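Local coordinates for protein TRAP dicarboxylate transporter-DctP subunit (Rhodobacter sphaeroides, PDB 4PE3) that probably captures a small organic acid in the periplasm and hands it to a TRAP-type membrane transporter, at residues H31-Q36 and L88-I93; L144-V149 and E244-K249; L48-A53 and I66-V71; D54-L59 and T264-I269. All blocks are in the same frame, centred on the assembly; numbering follows the deposited sequence. Where two conformers were deposited one is given.

Contact 1 (H31-Q36 and L88-I93); sequences HHFRFQ and LIDGHI. With ZN (zinc ion), chain G.
Phe35 lies flat on Gly91 where strands 32-37 and 91-95 run parallel, as neighbours in the five-stranded mixed sheet of one lobe of the binding protein. With CG anti to the carbonyl carbon (chi1 -85°), the ring sits almost squarely over Gly91 CA, which is 3.7 Å from the centroid of the Phe35 ring. A CB at Gly91 would run into Phe35 CE2, so the glycine makes this CH-pi contact possible. Met247 of strand 243-248 touches the Phe35 side chain too. A serine in place of Phe35 would probably uncover Gly91 CA and open a gap between it and Met247. The backbone is just as closely knit. Arg34 O takes two donors: Asp90 N at 2.7 Å, in the carbonyl plane, and Gly91 N at 3.1 Å, tilted from it. Asp90 answers with its side chain, OD2 accepting from Arg34 N on the anti lone pair (2.9 Å, 166°). Toward solvent the packing thins. The bent Arg34 chain brings NH1 to 2.8 Å from Leu88 O, at the guanidinium edge, and the exposed Leu88 and His32 cover little. Beyond them, His31 NE2 binds a zinc ion at 2.0 Å, alongside two waters.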
loop_
_atom_site.group_PDB
_atom_site.type_symbol
_atom_site.label_atom_id
_atom_site.label_comp_id
_atom_site.label_asym_id
_atom_site.label_seq_id
_atom_site.Cartn_x
_atom_site.Cartn_y
_atom_site.Cartn_z
ATOM N N HIS A 31 18.066 17.331 18.029
ATOM C CA HIS A 31 16.650 16.986 18.052
ATOM C C HIS A 31 16.482 15.489 18.176
ATOM O O HIS A 31 17.204 14.726 17.540
ATOM C CB HIS A 31 15.959 17.447 16.775
ATOM C CG HIS A 31 16.164 18.894 16.468
ATOM N ND1 HIS A 31 15.306 19.877 16.910
ATOM C CD2 HIS A 31 17.132 19.525 15.765
ATOM C CE1 HIS A 31 15.737 21.052 16.490
ATOM N NE2 HIS A 31 16.839 20.865 15.787
ATOM N N HIS A 32 15.503 15.082 18.974
ATOM C CA HIS A 32 15.213 13.681 19.206
ATOM C C HIS A 32 13.713 13.468 19.012
ATOM O O HIS A 32 12.902 14.002 19.774
ATOM C CB HIS A 32 15.659 13.295 20.614
ATOM C CG HIS A 32 17.083 13.655 20.906
ATOM N ND1 HIS A 32 18.145 12.846 20.565
ATOM C CD2 HIS A 32 17.619 14.748 21.499
ATOM C CE1 HIS A 32 19.274 13.423 20.940
ATOM N NE2 HIS A 32 18.983 14.577 21.511
ATOM N N PHE A 33 13.337 12.730 17.972
ATOM C CA PHE A 33 11.929 12.561 17.630
ATOM C C PHE A 33 11.495 11.102 17.742
ATOM O O PHE A 33 12.064 10.229 17.091
ATOM C CB PHE A 33 11.661 12.976 16.183
ATOM C CG PHE A 33 11.991 14.419 15.874
ATOM C CD1 PHE A 33 11.616 15.457 16.717
ATOM C CD2 PHE A 33 12.669 14.723 14.706
ATOM C CE1 PHE A 33 11.917 16.768 16.385
ATOM C CE2 PHE A 33 12.977 16.036 14.388
ATOM C CZ PHE A 33 12.605 17.040 15.224
ATOM N N ARG A 34 10.429 10.867 18.484
ATOM C CA ARG A 34 9.887 9.519 18.683
ATOM C C ARG A 34 8.772 9.240 17.671
ATOM O O ARG A 34 7.784 9.997 17.606
ATOM C CB ARG A 34 9.356 9.404 20.107
ATOM C CG ARG A 34 10.202 10.165 21.123
ATOM C CD ARG A 34 9.419 10.441 22.384
ATOM N NE ARG A 34 9.327 9.250 23.220
ATOM C CZ ARG A 34 8.225 8.828 23.836
ATOM N NH1 ARG A 34 7.078 9.490 23.725
ATOM N NH2 ARG A 34 8.281 7.733 24.583
ATOM N N PHE A 35 8.954 8.194 16.879
ATOM C CA PHE A 35 7.990 7.778 15.874
ATOM C C PHE A 35 7.389 6.439 16.226
ATOM O O PHE A 35 8.122 5.526 16.590
ATOM C CB PHE A 35 8.688 7.617 14.534
ATOM C CG PHE A 35 8.812 8.873 13.753
ATOM C CD1 PHE A 35 9.528 9.950 14.239
ATOM C CD2 PHE A 35 8.226 8.967 12.497
ATOM C CE1 PHE A 35 9.644 11.099 13.492
ATOM C CE2 PHE A 35 8.347 10.127 11.755
ATOM C CZ PHE A 35 9.049 11.189 12.263
ATOM N N GLN A 36 6.080 6.296 16.149
ATOM C CA GLN A 36 5.441 5.023 16.358
ATOM C C GLN A 36 5.067 4.360 15.039
ATOM O O GLN A 36 4.500 5.002 14.141
ATOM C CB GLN A 36 4.210 5.167 17.220
ATOM C CG GLN A 36 3.723 3.816 17.675
ATOM C CD GLN A 36 2.591 3.885 18.645
ATOM O OE1 GLN A 36 2.784 4.196 19.826
ATOM N NE2 GLN A 36 1.384 3.609 18.161
ATOM N N LEU A 88 2.882 13.945 22.418
ATOM C CA LEU A 88 3.079 12.685 23.131
ATOM C C LEU A 88 4.027 11.741 22.362
ATOM O O LEU A 88 4.834 11.017 22.946
ATOM C CB LEU A 88 1.722 12.030 23.371
ATOM C CG LEU A 88 1.736 10.651 24.025
ATOM C CD1 LEU A 88 2.472 10.698 25.366
ATOM C CD2 LEU A 88 0.312 10.152 24.209
ATOM N N ILE A 89 3.901 11.740 21.043
ATOM C CA ILE A 89 4.926 11.189 20.161
ATOM C C ILE A 89 5.176 12.281 19.115
ATOM O O ILE A 89 4.459 13.297 19.101
ATOM C CB ILE A 89 4.487 9.878 19.477
ATOM C CG1 ILE A 89 3.223 10.094 18.644
ATOM C CG2 ILE A 89 4.259 8.772 20.505
ATOM C CD1 ILE A 89 2.806 8.833 17.888
ATOM N N ASP A 90 6.194 12.122 18.282
ATOM C CA ASP A 90 6.562 13.141 17.296
ATOM C C ASP A 90 6.230 12.781 15.853
ATOM O O ASP A 90 6.166 13.669 15.005
ATOM C CB ASP A 90 8.049 13.452 17.409
ATOM C CG ASP A 90 8.419 13.962 18.776
ATOM O OD1 ASP A 90 7.828 14.960 19.239
ATOM O OD2 ASP A 90 9.288 13.340 19.424
ATOM N N GLY A 91 6.032 11.506 15.556
ATOM C CA GLY A 91 5.647 11.111 14.217
ATOM C C GLY A 91 5.134 9.697 14.201
ATOM O O GLY A 91 5.042 9.029 15.242
ATOM N N HIS A 92 4.783 9.239 13.005
ATOM C CA HIS A 92 4.399 7.841 12.796
ATOM C C HIS A 92 4.821 7.322 11.444
ATOM O O HIS A 92 5.105 8.101 10.515
ATOM C CB HIS A 92 2.895 7.598 13.046
ATOM C CG HIS A 92 1.958 8.333 12.126
ATOM N ND1 HIS A 92 0.638 8.523 12.462
ATOM C CD2 HIS A 92 2.110 8.841 10.877
ATOM C CE1 HIS A 92 0.021 9.155 11.473
ATOM N NE2 HIS A 92 0.896 9.371 10.511
ATOM N N ILE A 93 4.897 6.002 11.358
ATOM C CA ILE A 93 5.063 5.301 10.094
ATOM C C ILE A 93 3.902 4.334 10.108
ATOM O O ILE A 93 3.927 3.340 10.836
ATOM C CB ILE A 93 6.414 4.559 9.999
ATOM C CG1 ILE A 93 7.592 5.508 10.217
ATOM C CG2 ILE A 93 6.505 3.872 8.639
ATOM C CD1 ILE A 93 8.957 4.860 10.154
HETATM ZN ZN ZN G . 17.903 22.551 15.357
HETATM O O HOH W 1 18.416 23.671 17.055
HETATM O O HOH W 2 16.841 23.394 13.699
#

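Contact 2 (L144-V149 and E244-K249); sequences LQFIGV and EVSMNK
Gln145 and Met247 trade two backbone hydrogen bonds where strands 144-150 and 243-248 run antiparallel, their short axes 4.5 Å apart at 147°; Gln145 N reaches Met247 O at 2.7 Å, and Met247 N returns to Gln145 O. On the side of these two residues, Ile147 CD1 rests 3.9 Å from CG of Met247, a selenomethionine, and also touches Val245. Further along that side Gln145, bent at chi2 (69°), turns its amide to Lys249, whose NZ comes 2.8 Å from Gln145 OE1. The ammonium approaches from above the amide plane rather than on a lone pair, and Asn140 adds a weak bond to the same oxygen. Midway the pairing slips by one residue in a classic beta bulge: Ile147 N, at 2.8 Å, and Gly148 N, at 3.2 Å, both donate in the carbonyl plane of Val245 O. The strand that carries the extra residue is an edge strand of the sheet, while 243-248 has 91-95 on its other flank. Across the sheet, the Phe146 ring reaches forward along its own strand, with Gly148 N above the centre of one face. Glu244 CB abuts the ring edge, 3.7 Å from Phe146 CE1. The Glu244 carboxylate is well held: Ser246 OG donates to Glu244 OE2 at 2.8 Å, met on the anti side and somewhat out of the carboxylate plane, His92 NE2 binds that same oxygen, and OE1 pairs with Thr96 OG1. Met135 of helix 131-139 packs against both Phe146 and Glu244.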
loop_
_atom_site.group_PDB
_atom_site.type_symbol
_atom_site.label_atom_id
_atom_site.label_comp_id
_atom_site.label_asym_id
_atom_site.label_seq_id
_atom_site.Cartn_x
_atom_site.Cartn_y
_atom_site.Cartn_z
ATOM N N LEU A 144 -0.120 17.518 11.316
ATOM C CA LEU A 144 0.944 16.654 10.792
ATOM C C LEU A 144 1.513 17.175 9.479
ATOM O O LEU A 144 0.796 17.801 8.681
ATOM C CB LEU A 144 0.428 15.237 10.556
ATOM C CG LEU A 144 0.350 14.286 11.729
ATOM C CD1 LEU A 144 -0.485 14.786 12.863
ATOM C CD2 LEU A 144 -0.203 12.952 11.236
ATOM N N GLN A 145 2.797 16.944 9.262
ATOM C CA GLN A 145 3.439 17.138 7.982
ATOM C C GLN A 145 3.724 15.764 7.396
ATOM O O GLN A 145 4.292 14.908 8.076
ATOM C CB GLN A 145 4.751 17.878 8.151
ATOM C CG GLN A 145 5.416 18.151 6.830
ATOM C CD GLN A 145 4.659 19.176 6.006
ATOM O OE1 GLN A 145 3.752 19.867 6.504
ATOM N NE2 GLN A 145 5.019 19.282 4.731
ATOM N N PHE A 146 3.310 15.529 6.152
ATOM C CA PHE A 146 3.621 14.289 5.408
ATOM C C PHE A 146 5.039 14.415 4.868
ATOM O O PHE A 146 5.340 15.350 4.141
ATOM C CB PHE A 146 2.615 14.094 4.266
ATOM C CG PHE A 146 2.927 12.931 3.367
ATOM C CD1 PHE A 146 2.707 11.645 3.793
ATOM C CD2 PHE A 146 3.426 13.131 2.093
ATOM C CE1 PHE A 146 2.980 10.570 2.968
ATOM C CE2 PHE A 146 3.689 12.051 1.259
ATOM C CZ PHE A 146 3.475 10.785 1.703
ATOM N N ILE A 147 5.928 13.529 5.294
ATOM C CA ILE A 147 7.316 13.543 4.835
ATOM C C ILE A 147 7.478 12.742 3.539
ATOM O O ILE A 147 8.010 13.257 2.558
ATOM C CB ILE A 147 8.267 12.989 5.904
ATOM C CG1 ILE A 147 8.189 13.864 7.153
ATOM C CG2 ILE A 147 9.711 12.944 5.386
ATOM C CD1 ILE A 147 8.757 13.207 8.392
ATOM N N GLY A 148 7.025 11.491 3.534
ATOM C CA GLY A 148 7.100 10.689 2.330
ATOM C C GLY A 148 6.408 9.355 2.485
ATOM O O GLY A 148 5.920 8.990 3.550
ATOM N N VAL A 149 6.384 8.621 1.375
ATOM C CA VAL A 149 5.585 7.422 1.264
ATOM C C VAL A 149 6.464 6.175 1.263
ATOM O O VAL A 149 7.637 6.203 0.863
ATOM C CB VAL A 149 4.692 7.487 -0.025
ATOM C CG1 VAL A 149 5.516 7.243 -1.282
ATOM C CG2 VAL A 149 3.569 6.513 0.077
ATOM N N GLU A 244 2.447 5.947 5.286
ATOM C CA GLU A 244 2.947 7.310 5.379
ATOM C C GLU A 244 4.003 7.439 6.467
ATOM O O GLU A 244 3.917 6.756 7.507
ATOM C CB GLU A 244 1.810 8.288 5.702
ATOM C CG GLU A 244 1.135 8.079 7.058
ATOM C CD GLU A 244 0.029 9.080 7.316
ATOM O OE1 GLU A 244 -1.141 8.776 6.999
ATOM O OE2 GLU A 244 0.317 10.191 7.842
ATOM N N VAL A 245 5.001 8.283 6.205
ATOM C CA VAL A 245 5.953 8.741 7.216
ATOM C C VAL A 245 5.639 10.218 7.392
ATOM O O VAL A 245 5.785 11.012 6.459
ATOM C CB VAL A 245 7.417 8.570 6.755
ATOM C CG1 VAL A 245 8.385 9.063 7.784
ATOM C CG2 VAL A 245 7.703 7.104 6.439
ATOM N N SER A 246 5.155 10.557 8.580
ATOM C CA SER A 246 4.660 11.901 8.874
ATOM C C SER A 246 5.043 12.296 10.294
ATOM O O SER A 246 5.258 11.420 11.144
ATOM C CB SER A 246 3.146 11.931 8.761
ATOM O OG SER A 246 2.734 11.481 7.480
HETATM N N MSE A 247 5.091 13.594 10.580
HETATM C CA MSE A 247 5.505 14.042 11.906
HETATM C C MSE A 247 4.795 15.318 12.287
HETATM O O MSE A 247 4.085 15.943 11.473
HETATM C CB MSE A 247 7.019 14.221 11.965
HETATM C CG MSE A 247 7.584 15.474 11.324
HETATM SE SE MSE A 247 9.472 15.716 11.768
HETATM C CE MSE A 247 9.200 16.186 13.627
ATOM N N ASN A 248 4.997 15.722 13.522
ATOM C CA ASN A 248 4.410 16.924 14.050
ATOM C C ASN A 248 4.792 18.101 13.183
ATOM O O ASN A 248 5.955 18.349 12.936
ATOM C CB ASN A 248 4.926 17.146 15.468
ATOM C CG ASN A 248 4.366 18.422 16.087
ATOM O OD1 ASN A 248 4.797 19.534 15.779
ATOM N ND2 ASN A 248 3.372 18.247 16.919
ATOM N N LYS A 249 3.809 18.848 12.695
ATOM C CA LYS A 249 4.098 19.889 11.719
ATOM C C LYS A 249 4.808 21.107 12.318
ATOM O O LYS A 249 5.707 21.663 11.706
ATOM C CB LYS A 249 2.831 20.339 11.036
ATOM C CG LYS A 249 3.100 21.377 9.936
ATOM C CD LYS A 249 1.912 21.599 9.096
ATOM C CE LYS A 249 2.163 22.735 8.174
ATOM N NZ LYS A 249 3.383 22.547 7.357
#

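Contact 3 (L48-A53 and I66-V71); sequences LQHVFA and IELMPV
The Phe52 ring meets Ile66 through one atom, CE2, which lies 4.1 Å from Ile66 CG1, with the two side chains crossing at about a right angle. Around the same aromatic side chain come Gln267 and Phe270 of helix 257-291 and Ile93 of strand 91-95. The other ring, His50, brings ND1 to 3.8 Å from Leu68 CD2, while Phe46 stacks edge-to-face with it and Glu47 bonds its NE2. Leu68 points at the helix with CG anti to the backbone N (chi1 179°), and this brings CD2 up against His50 N and Gln49 CB, 3.8 Å from the latter. The amide of Gln49 looks elsewhere, to Ser37 OG. Contact is tightest at the end of the segment, where Ala53 CB is 3.6 Å from Ile66 CB: with nothing longer than a methyl in the way, the helix can come down onto the strand. No direct hydrogen bond crosses here. Instead one water donates to Ala53 O and accepts from Ile66 N, 2.8 Å from each, linking the helix to the strand. Helix 48-53 is kinked; Val51 N bonds to Leu48 O, three residues back. Helix and strand run nearly antiparallel, their short axes 8.4 Å apart at 160°, as expected of a beta-alpha-beta crossover, here strand 32-37, helix 44-59 and strand 65-69, with the helix packed on one face of the sheet.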
loop_
_atom_site.group_PDB
_atom_site.type_symbol
_atom_site.label_atom_id
_atom_site.label_comp_id
_atom_site.label_asym_id
_atom_site.label_seq_id
_atom_site.Cartn_x
_atom_site.Cartn_y
_atom_site.Cartn_z
ATOM N N LEU A 48 12.762 -3.024 8.567
ATOM C CA LEU A 48 13.150 -2.154 7.464
ATOM C C LEU A 48 13.021 -0.683 7.848
ATOM O O LEU A 48 13.781 0.166 7.353
ATOM C CB LEU A 48 12.332 -2.472 6.200
ATOM C CG LEU A 48 12.775 -3.726 5.422
ATOM C CD1 LEU A 48 11.683 -4.253 4.464
ATOM C CD2 LEU A 48 14.036 -3.447 4.662
ATOM N N GLN A 49 12.074 -0.383 8.726
ATOM C CA GLN A 49 11.881 0.998 9.162
ATOM C C GLN A 49 13.071 1.531 9.959
ATOM O O GLN A 49 13.255 2.748 10.054
ATOM C CB GLN A 49 10.571 1.121 9.941
ATOM C CG GLN A 49 9.365 0.976 9.049
ATOM C CD GLN A 49 8.099 0.680 9.793
ATOM O OE1 GLN A 49 8.034 0.815 11.008
ATOM N NE2 GLN A 49 7.079 0.248 9.077
ATOM N N HIS A 50 13.904 0.647 10.515
ATOM C CA HIS A 50 15.129 1.111 11.163
ATOM C C HIS A 50 15.985 1.921 10.167
ATOM O O HIS A 50 16.782 2.764 10.576
ATOM C CB HIS A 50 16.029 -0.018 11.648
ATOM C CG HIS A 50 15.540 -0.780 12.842
ATOM N ND1 HIS A 50 15.225 -0.210 14.061
ATOM C CD2 HIS A 50 15.442 -2.114 13.022
ATOM C CE1 HIS A 50 14.922 -1.169 14.928
ATOM N NE2 HIS A 50 15.029 -2.334 14.314
ATOM N N VAL A 51 15.876 1.624 8.877
ATOM C CA VAL A 51 16.652 2.361 7.866
ATOM C C VAL A 51 16.341 3.854 7.916
ATOM O O VAL A 51 17.238 4.673 7.790
ATOM C CB VAL A 51 16.452 1.778 6.454
ATOM C CG1 VAL A 51 17.194 2.589 5.405
ATOM C CG2 VAL A 51 16.928 0.333 6.430
ATOM N N PHE A 52 15.077 4.199 8.130
ATOM C CA PHE A 52 14.717 5.613 8.236
ATOM C C PHE A 52 15.435 6.250 9.408
ATOM O O PHE A 52 16.124 7.265 9.251
ATOM C CB PHE A 52 13.212 5.780 8.382
ATOM C CG PHE A 52 12.777 7.192 8.646
ATOM C CD1 PHE A 52 13.084 8.219 7.753
ATOM C CD2 PHE A 52 12.042 7.488 9.779
ATOM C CE1 PHE A 52 12.662 9.533 8.005
ATOM C CE2 PHE A 52 11.612 8.801 10.024
ATOM C CZ PHE A 52 11.920 9.804 9.144
ATOM N N ALA A 53 15.303 5.649 10.578
ATOM C CA ALA A 53 15.954 6.203 11.750
ATOM C C ALA A 53 17.469 6.289 11.561
ATOM O O ALA A 53 18.087 7.314 11.863
ATOM C CB ALA A 53 15.620 5.376 12.991
ATOM N N ILE A 66 15.994 9.571 15.487
ATOM C CA ILE A 66 14.639 9.061 15.459
ATOM C C ILE A 66 14.607 7.843 16.359
ATOM O O ILE A 66 15.421 6.933 16.201
ATOM C CB ILE A 66 14.238 8.580 14.046
ATOM C CG1 ILE A 66 14.336 9.712 13.018
ATOM C CG2 ILE A 66 12.832 7.972 14.039
ATOM C CD1 ILE A 66 13.421 10.886 13.288
ATOM N N GLU A 67 13.676 7.834 17.300
ATOM C CA GLU A 67 13.418 6.655 18.107
ATOM C C GLU A 67 12.197 5.937 17.550
ATOM O O GLU A 67 11.086 6.454 17.627
ATOM C CB GLU A 67 13.175 7.067 19.548
ATOM C CG GLU A 67 13.034 5.908 20.472
ATOM C CD GLU A 67 13.446 6.257 21.873
ATOM O OE1 GLU A 67 14.021 5.372 22.527
ATOM O OE2 GLU A 67 13.208 7.407 22.314
ATOM N N LEU A 68 12.398 4.738 16.998
ATOM C CA LEU A 68 11.332 3.976 16.376
ATOM C C LEU A 68 10.669 3.025 17.384
ATOM O O LEU A 68 11.337 2.172 17.957
ATOM C CB LEU A 68 11.907 3.175 15.200
ATOM C CG LEU A 68 10.949 2.276 14.421
ATOM C CD1 LEU A 68 9.978 3.113 13.610
ATOM C CD2 LEU A 68 11.750 1.284 13.544
HETATM N N MSE A 69 9.365 3.147 17.572
HETATM C CA MSE A 69 8.655 2.384 18.589
HETATM C C MSE A 69 7.593 1.502 17.942
HETATM O O MSE A 69 6.847 1.954 17.091
HETATM C CB MSE A 69 8.008 3.352 19.577
HETATM C CG MSE A 69 9.012 4.260 20.285
HETATM SE SE MSE A 69 8.177 5.704 21.300
HETATM C CE MSE A 69 7.020 6.433 19.916
ATOM N N PRO A 70 7.504 0.235 18.350
ATOM C CA PRO A 70 6.495 -0.639 17.734
ATOM C C PRO A 70 5.067 -0.157 17.981
ATOM O O PRO A 70 4.798 0.647 18.884
ATOM C CB PRO A 70 6.712 -1.991 18.416
ATOM C CG PRO A 70 7.990 -1.890 19.126
ATOM C CD PRO A 70 8.329 -0.461 19.344
ATOM N N VAL A 71 4.149 -0.632 17.151
ATOM C CA VAL A 71 2.742 -0.275 17.261
ATOM C C VAL A 71 2.234 -0.465 18.683
ATOM O O VAL A 71 2.532 -1.462 19.336
ATOM C CB VAL A 71 1.908 -1.102 16.263
ATOM C CG1 VAL A 71 1.998 -2.577 16.594
ATOM C CG2 VAL A 71 0.461 -0.583 16.221
HETATM O O HOH W 3 18.145 8.125 14.514
#

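Contact 4 (D54-L59 and T264-I269); sequences DKVKEL and TEAQKI
Leu59 reaches the facing helix because its CG stands anti to the carbonyl carbon (chi1 -84°), and this directs CD2 onto the turn at Glu265 and Ala266. Lys55 starts out the same way, then bends at chi2 (-59°), so its first carbons lie against the partner while its ammonium swings back to its own helix. The two helices are the crossover helix 44-59 and the long helix 257-291, an element familiar in TRAP solute-binding proteins, where it runs across both lobes. Their short axes come within 8.3 Å at 139°, a close approach made possible by Ala266, whose CA is 5.0 Å from Lys55 CA. Leu59 CD2 settles 3.6 Å from Ala266 N and 3.7 Å from Glu265 CG, the leucine side chain slanting across the aliphatic part of the glutamate, and also meets Ile269 CD1. The two side chains of Lys55 and Ile269 cross at about a right angle, Lys55 CG being 3.8 Å from Ile269 CG2. Lys55 NZ then closes a salt bridge with Glu58 OE1 at 2.8 Å, on the syn lone pair, one turn along the same helix. With a glycine in place of Lys55, the Glu58 carboxylate would probably be left without this mate and the flank of Ile269 would lose its cover. No hydrogen bond joins the two segments; what holds them is apolar. On the inner side, where Val56 also packs on Ile66 of the sheet, the fit is tight: Ala266 CB lies 3.4 Å from Val56 CG2, closer than usual for two carbons.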
loop_
_atom_site.group_PDB
_atom_site.type_symbol
_atom_site.label_atom_id
_atom_site.label_comp_id
_atom_site.label_asym_id
_atom_site.label_seq_id
_atom_site.Cartn_x
_atom_site.Cartn_y
_atom_site.Cartn_z
ATOM N N ASP A 54 18.075 5.224 11.051
ATOM C CA ASP A 54 19.531 5.168 10.905
ATOM C C ASP A 54 20.059 6.200 9.908
ATOM O O ASP A 54 21.121 6.805 10.120
ATOM C CB ASP A 54 19.978 3.752 10.496
ATOM C CG ASP A 54 19.815 2.741 11.626
ATOM O OD1 ASP A 54 19.744 3.171 12.796
ATOM O OD2 ASP A 54 19.762 1.523 11.355
ATOM N N LYS A 55 19.315 6.419 8.827
ATOM C CA LYS A 55 19.755 7.351 7.800
ATOM C C LYS A 55 19.543 8.794 8.235
ATOM O O LYS A 55 20.292 9.676 7.821
ATOM C CB LYS A 55 19.061 7.058 6.470
ATOM C CG LYS A 55 19.508 5.752 5.829
ATOM C CD LYS A 55 21.005 5.762 5.559
ATOM C CE LYS A 55 21.503 4.409 5.103
ATOM N NZ LYS A 55 22.972 4.452 4.885
ATOM N N VAL A 56 18.536 9.042 9.066
ATOM C CA VAL A 56 18.356 10.393 9.607
ATOM C C VAL A 56 19.582 10.737 10.443
ATOM O O VAL A 56 20.168 11.800 10.283
ATOM C CB VAL A 56 17.059 10.525 10.435
ATOM C CG1 VAL A 56 17.037 11.834 11.212
ATOM C CG2 VAL A 56 15.831 10.416 9.537
ATOM N N LYS A 57 20.003 9.816 11.297
ATOM C CA LYS A 57 21.167 10.070 12.143
ATOM C C LYS A 57 22.438 10.232 11.310
ATOM O O LYS A 57 23.242 11.123 11.566
ATOM C CB LYS A 57 21.335 8.938 13.148
ATOM C CG LYS A 57 22.537 9.096 14.064
ATOM C CD LYS A 57 22.654 7.892 14.981
ATOM C CE LYS A 57 22.548 8.278 16.441
ATOM N NZ LYS A 57 23.786 8.942 16.921
ATOM N N GLU A 58 22.617 9.377 10.310
ATOM C CA GLU A 58 23.804 9.437 9.464
ATOM C C GLU A 58 23.882 10.730 8.653
ATOM O O GLU A 58 24.914 11.405 8.641
ATOM C CB GLU A 58 23.845 8.232 8.518
ATOM C CG GLU A 58 24.475 6.989 9.124
ATOM C CD GLU A 58 24.272 5.750 8.267
ATOM O OE1 GLU A 58 23.846 5.891 7.101
ATOM O OE2 GLU A 58 24.538 4.636 8.766
ATOM N N LEU A 59 22.789 11.075 7.983
ATOM C CA LEU A 59 22.771 12.197 7.058
ATOM C C LEU A 59 22.927 13.514 7.795
ATOM O O LEU A 59 23.500 14.461 7.254
ATOM C CB LEU A 59 21.476 12.194 6.230
ATOM C CG LEU A 59 21.467 11.303 4.979
ATOM C CD1 LEU A 59 22.001 9.926 5.276
ATOM C CD2 LEU A 59 20.063 11.210 4.381
ATOM N N THR A 264 13.951 14.170 4.576
ATOM C CA THR A 264 13.247 13.708 3.385
ATOM C C THR A 264 14.128 12.712 2.637
ATOM O O THR A 264 13.649 11.689 2.138
ATOM C CB THR A 264 12.881 14.913 2.497
ATOM O OG1 THR A 264 11.931 15.731 3.190
ATOM C CG2 THR A 264 12.285 14.460 1.204
ATOM N N GLU A 265 15.425 12.981 2.590
ATOM C CA GLU A 265 16.363 12.097 1.914
ATOM C C GLU A 265 16.418 10.737 2.619
ATOM O O GLU A 265 16.377 9.689 1.967
ATOM C CB GLU A 265 17.750 12.736 1.884
ATOM C CG GLU A 265 18.773 11.994 1.043
ATOM C CD GLU A 265 20.129 12.687 1.006
ATOM O OE1 GLU A 265 21.084 12.066 0.489
ATOM O OE2 GLU A 265 20.244 13.845 1.484
ATOM N N ALA A 266 16.508 10.758 3.951
ATOM C CA ALA A 266 16.513 9.526 4.739
ATOM C C ALA A 266 15.267 8.697 4.465
ATOM O O ALA A 266 15.326 7.472 4.338
ATOM C CB ALA A 266 16.627 9.843 6.237
ATOM N N GLN A 267 14.130 9.373 4.395
ATOM C CA GLN A 267 12.859 8.706 4.130
ATOM C C GLN A 267 12.879 8.040 2.768
ATOM O O GLN A 267 12.393 6.916 2.623
ATOM C CB GLN A 267 11.698 9.715 4.238
ATOM C CG GLN A 267 10.319 9.053 4.344
ATOM C CD GLN A 267 9.825 8.501 3.022
ATOM O OE1 GLN A 267 10.094 9.055 1.964
ATOM N NE2 GLN A 267 9.121 7.388 3.085
ATOM N N LYS A 268 13.414 8.741 1.770
ATOM C CA LYS A 268 13.511 8.213 0.411
ATOM C C LYS A 268 14.400 6.969 0.397
ATOM O O LYS A 268 14.117 5.989 -0.296
ATOM C CB LYS A 268 14.082 9.273 -0.526
ATOM C CG LYS A 268 14.185 8.864 -1.976
ATOM C CD LYS A 268 12.806 8.652 -2.583
ATOM C CE LYS A 268 12.908 8.272 -4.040
ATOM N NZ LYS A 268 11.573 8.005 -4.605
ATOM N N ILE A 269 15.478 6.999 1.170
ATOM C CA ILE A 269 16.369 5.846 1.246
ATOM C C ILE A 269 15.647 4.658 1.884
ATOM O O ILE A 269 15.727 3.532 1.386
ATOM C CB ILE A 269 17.658 6.172 2.016
ATOM C CG1 ILE A 269 18.511 7.152 1.221
ATOM C CG2 ILE A 269 18.454 4.895 2.293
ATOM C CD1 ILE A 269 19.598 7.815 2.071
#

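Contacts 1 and 2 are buried and lie in one five-stranded sheet, where strands 91-95 and 243-248 are neighbours; Asp90 O and Asn248 N probably hydrogen-bond between them. Backbone bonds dominate both, parallel in contact 1, antiparallel in contact 2. Contacts 3 and 4 are only partly buried, share helix 44-59 and rely on apolar side chains, with a water bridge in one and an intrahelical salt bridge in the other. Contact 3 sets that helix on the sheet, beside contact 1 through strand 65-69; contact 4 adds the long helix 257-291. Gln267 of that helix touches Phe52 and probably bonds Val149 O, tying contact 4 to contacts 3 and 2.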